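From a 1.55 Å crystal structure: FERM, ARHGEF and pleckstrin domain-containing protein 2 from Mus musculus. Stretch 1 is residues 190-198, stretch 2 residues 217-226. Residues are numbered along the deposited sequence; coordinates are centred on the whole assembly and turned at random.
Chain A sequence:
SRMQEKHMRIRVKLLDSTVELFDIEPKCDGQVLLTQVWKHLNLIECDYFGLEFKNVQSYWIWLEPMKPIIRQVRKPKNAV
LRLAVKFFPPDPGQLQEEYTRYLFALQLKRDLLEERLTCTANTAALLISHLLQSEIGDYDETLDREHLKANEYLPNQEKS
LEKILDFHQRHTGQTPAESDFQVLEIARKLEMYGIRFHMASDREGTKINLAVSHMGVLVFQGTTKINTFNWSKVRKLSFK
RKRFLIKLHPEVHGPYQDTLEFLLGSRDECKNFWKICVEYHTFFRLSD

Stretch 1 190-198: LEMYGIRFH
Stretch 2, residues 217-226: VLVFQGTTKI

Stretch 2 is a β-hairpin, and stretch 1 is a largely irregular segment that lies across one side of it. The first hairpin strand, 217-221, and the second, from Thr224 onward, are joined by a type II' turn from Gln221 to Thr224. Gly222 takes phi/psi 55/-118, a conformation that glycine tolerates well. The pairing is antiparallel: Gln221 N donates to Thr224 O at 2.6 Å, Thr224 N to Gln221 O at 2.8 Å, and Ile226 N to Val219 O at 2.7 Å. Stretch 1 opens with two overlapping turns, type I from Leu190 to Tyr193 (Tyr193 N to Leu190 O, 3.0 Å) and type II from Met192 to Ile195 (Ile195 N to Met192 O, 3.0 Å). Gly194, at phi/psi 70/9, supplies the positive phi of the second turn; the chain then extends through Ile195, Arg196 and Phe197.

No direct hydrogen bond joins the stretches. The CA atoms of Glu191 and Lys225 lie 8.4 Å apart, those of Ile195 and Leu218 9.4 Å, and those of Phe197 and Phe220 8.4 Å, so side chains and water fill the gap, and 356 Å² is buried in all.

Phe220 is the centre of the contact and has the largest covered area. Its CB points toward stretch 1, as does that of Leu218, while Val219 and Gln221 point away, the alternation expected of a strand. With chi1 -71° (m) and chi2 -107°, its flat ring can meet several neighbours at once. Phe197 CE1 lies over one face, 3.6 Å from Phe220 CG, whereas Glu191 CG approaches the edge, 4.2 Å from Phe220 CE1. Met192, m at all three chi angles, brings its polarizable SD to 4.1 Å from Phe220 CE1, obliquely. Ile195 (m, m) points toward the hairpin and sets CD1 3.6 Å from Leu218 CD1 and 4.3 Å from Phe220 CZ; branched aliphatic groups suit this buried, apolar place.

Phe197 starts sideways, but with chi1 -76° (m) and chi2 -13° the end of its side chain comes nearer the hairpin. The two phenyl rings sit with centroids 5.0 Å apart and planes at 51°, an oblique pairing. Beyond Phe220, Phe197 CE2 reaches 3.6 Å from Gly222 O, extending the contact onto the turn.

Glu191 joins this apolar cluster to a hydrated margin. Its extended chain (chi1 and chi2 t, chi3 -112°) sets its CG methylene against the edge of the Phe220 ring and its carboxylate near Lys225, with Glu191 OE1 3.7 Å from Lys225 CB. Lys225 is t, t, m, t, and its NZ stays 4.5 Å from Glu191 OE1, beyond a salt bridge, so water mediates. Water 3 donates to Glu191 OE1 (2.5 Å) and accepts from Lys225 NZ (2.9 Å); water 1 links Glu191 O (2.6 Å) to Lys225 NZ (2.8 Å); water 2 links Glu191 OE1 to Lys225 N, both at 2.9 Å. The long, charged side chains thus suit a solvent-accessible border.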

# COMPACT_ATOMS: atom_id res chain seq x y z
N LEU A 190 -10.98 -8.03 -4.44
CA LEU A 190 -10.36 -7.67 -5.71
C LEU A 190 -8.98 -8.30 -5.81
O LEU A 190 -8.24 -8.32 -4.84
CB LEU A 190 -10.21 -6.16 -5.86
CG LEU A 190 -11.55 -5.43 -5.79
CD1 LEU A 190 -11.30 -3.93 -5.85
CD2 LEU A 190 -12.45 -5.90 -6.93
N GLU A 191 -8.66 -8.81 -6.99
CA GLU A 191 -7.37 -9.44 -7.21
C GLU A 191 -6.23 -8.47 -6.93
O GLU A 191 -5.15 -8.88 -6.50
CB GLU A 191 -7.29 -9.95 -8.65
CG GLU A 191 -6.03 -10.75 -8.97
CD GLU A 191 -6.12 -11.40 -10.34
OE1 GLU A 191 -6.20 -12.64 -10.40
OE2 GLU A 191 -6.12 -10.65 -11.35
N MET A 192 -6.48 -7.18 -7.16
CA MET A 192 -5.43 -6.18 -6.96
C MET A 192 -5.39 -5.56 -5.56
O MET A 192 -4.59 -4.65 -5.30
CB MET A 192 -5.53 -5.09 -8.03
CG MET A 192 -5.19 -5.59 -9.45
SD MET A 192 -3.50 -6.26 -9.58
CE MET A 192 -2.55 -4.76 -9.38
N TYR A 193 -6.23 -6.05 -4.65
CA TYR A 193 -6.23 -5.57 -3.26
C TYR A 193 -4.85 -5.72 -2.64
O TYR A 193 -4.30 -6.82 -2.59
CB TYR A 193 -7.29 -6.33 -2.44
CG TYR A 193 -7.19 -6.14 -0.93
CD1 TYR A 193 -7.58 -4.95 -0.33
CD2 TYR A 193 -6.69 -7.15 -0.12
CE1 TYR A 193 -7.49 -4.78 1.03
CE2 TYR A 193 -6.59 -6.98 1.25
CZ TYR A 193 -6.99 -5.79 1.82
OH TYR A 193 -6.89 -5.60 3.18
N GLY A 194 -4.29 -4.60 -2.20
CA GLY A 194 -2.98 -4.56 -1.57
C GLY A 194 -1.79 -4.82 -2.49
O GLY A 194 -0.66 -4.95 -2.01
N ILE A 195 -2.02 -4.88 -3.80
CA ILE A 195 -0.95 -5.30 -4.72
C ILE A 195 -0.09 -4.13 -5.18
O ILE A 195 -0.62 -3.07 -5.56
CB ILE A 195 -1.52 -6.03 -5.95
CG1 ILE A 195 -2.23 -7.32 -5.53
CG2 ILE A 195 -0.40 -6.34 -6.96
CD1 ILE A 195 -1.28 -8.40 -5.03
N ARG A 196 1.23 -4.31 -5.14
CA ARG A 196 2.18 -3.38 -5.74
C ARG A 196 3.14 -4.21 -6.58
O ARG A 196 3.71 -5.19 -6.09
CB ARG A 196 2.95 -2.61 -4.67
CG ARG A 196 2.12 -1.57 -3.91
CD ARG A 196 1.41 -2.17 -2.69
NE ARG A 196 0.73 -1.14 -1.90
CZ ARG A 196 -0.49 -0.68 -2.16
NH1 ARG A 196 -1.19 -1.13 -3.20
NH2 ARG A 196 -1.01 0.26 -1.39
N PHE A 197 3.26 -3.86 -7.86
CA PHE A 197 4.10 -4.61 -8.79
C PHE A 197 5.57 -4.22 -8.69
O PHE A 197 5.91 -3.04 -8.51
CB PHE A 197 3.64 -4.34 -10.22
CG PHE A 197 2.38 -5.07 -10.60
CD1 PHE A 197 1.88 -6.09 -9.82
CD2 PHE A 197 1.73 -4.77 -11.79
CE1 PHE A 197 0.73 -6.78 -10.20
CE2 PHE A 197 0.59 -5.45 -12.17
CZ PHE A 197 0.09 -6.45 -11.37
N HIS A 198 6.43 -5.22 -8.85
CA HIS A 198 7.86 -5.01 -8.97
C HIS A 198 8.27 -5.73 -10.24
O HIS A 198 8.17 -6.95 -10.33
CB HIS A 198 8.59 -5.62 -7.76
CG HIS A 198 8.12 -5.09 -6.44
ND1 HIS A 198 8.92 -4.33 -5.61
CD2 HIS A 198 6.94 -5.23 -5.79
CE1 HIS A 198 8.24 -4.00 -4.52
NE2 HIS A 198 7.04 -4.54 -4.61
N VAL A 217 4.20 -15.19 -2.20
CA VAL A 217 4.80 -14.42 -3.27
C VAL A 217 4.07 -14.70 -4.56
O VAL A 217 3.74 -15.85 -4.87
CB VAL A 217 6.30 -14.74 -3.40
CG1 VAL A 217 6.93 -13.94 -4.54
CG2 VAL A 217 6.97 -14.42 -2.08
N LEU A 218 3.79 -13.63 -5.29
CA LEU A 218 2.90 -13.70 -6.43
C LEU A 218 3.59 -13.32 -7.73
O LEU A 218 4.47 -12.47 -7.74
CB LEU A 218 1.69 -12.78 -6.21
CG LEU A 218 0.97 -12.86 -4.86
CD1 LEU A 218 -0.16 -11.82 -4.83
CD2 LEU A 218 0.38 -14.23 -4.61
N VAL A 219 3.18 -13.97 -8.82
CA VAL A 219 3.68 -13.63 -10.14
C VAL A 219 2.52 -13.26 -11.06
O VAL A 219 1.56 -14.03 -11.21
CB VAL A 219 4.47 -14.79 -10.79
CG1 VAL A 219 4.95 -14.40 -12.18
CG2 VAL A 219 5.65 -15.15 -9.91
N PHE A 220 2.61 -12.08 -11.67
CA PHE A 220 1.65 -11.63 -12.66
C PHE A 220 2.36 -11.50 -14.00
O PHE A 220 3.52 -11.11 -14.06
CB PHE A 220 1.10 -10.25 -12.27
CG PHE A 220 0.18 -10.27 -11.09
CD1 PHE A 220 -1.19 -10.10 -11.26
CD2 PHE A 220 0.66 -10.42 -9.80
CE1 PHE A 220 -2.05 -10.09 -10.18
CE2 PHE A 220 -0.18 -10.42 -8.72
CZ PHE A 220 -1.55 -10.25 -8.91
N GLN A 221 1.68 -11.86 -15.08
CA GLN A 221 2.17 -11.54 -16.40
C GLN A 221 1.27 -10.42 -16.88
O GLN A 221 0.05 -10.59 -16.97
CB GLN A 221 2.10 -12.74 -17.34
CG GLN A 221 2.76 -12.50 -18.68
CD GLN A 221 3.04 -13.78 -19.44
OE1 GLN A 221 3.53 -13.76 -20.57
NE2 GLN A 221 2.74 -14.91 -18.81
N GLY A 222 1.85 -9.26 -17.14
CA GLY A 222 1.04 -8.08 -17.32
C GLY A 222 0.16 -7.90 -16.09
O GLY A 222 0.66 -7.75 -14.98
N THR A 223 -1.15 -7.96 -16.29
CA THR A 223 -2.11 -7.77 -15.20
C THR A 223 -2.72 -9.10 -14.77
O THR A 223 -3.55 -9.17 -13.86
CB THR A 223 -3.20 -6.74 -15.65
OG1 THR A 223 -2.72 -5.41 -15.41
CG2 THR A 223 -4.51 -6.94 -14.91
N THR A 224 -2.27 -10.18 -15.41
CA THR A 224 -2.82 -11.50 -15.14
C THR A 224 -1.97 -12.28 -14.14
O THR A 224 -0.76 -12.43 -14.35
CB THR A 224 -2.96 -12.31 -16.43
OG1 THR A 224 -3.85 -11.63 -17.32
CG2 THR A 224 -3.52 -13.69 -16.13
N LYS A 225 -2.59 -12.76 -13.08
CA LYS A 225 -1.88 -13.55 -12.08
C LYS A 225 -1.62 -14.94 -12.62
O LYS A 225 -2.54 -15.62 -13.09
CB LYS A 225 -2.66 -13.64 -10.76
CG LYS A 225 -1.89 -14.35 -9.65
CD LYS A 225 -2.75 -14.60 -8.42
CE LYS A 225 -3.08 -13.32 -7.70
NZ LYS A 225 -4.01 -13.54 -6.54
N ILE A 226 -0.37 -15.37 -12.56
CA ILE A 226 0.01 -16.64 -13.16
C ILE A 226 0.61 -17.63 -12.15
O ILE A 226 0.72 -18.82 -12.45
CB ILE A 226 0.95 -16.43 -14.37
CG1 ILE A 226 2.19 -15.66 -13.95
CG2 ILE A 226 0.23 -15.67 -15.47
CD1 ILE A 226 3.20 -15.50 -15.08
O HOH W 1 -3.99 -10.96 -5.40
O HOH W 2 -5.52 -12.98 -13.24
O HOH W 3 -6.17 -14.06 -8.39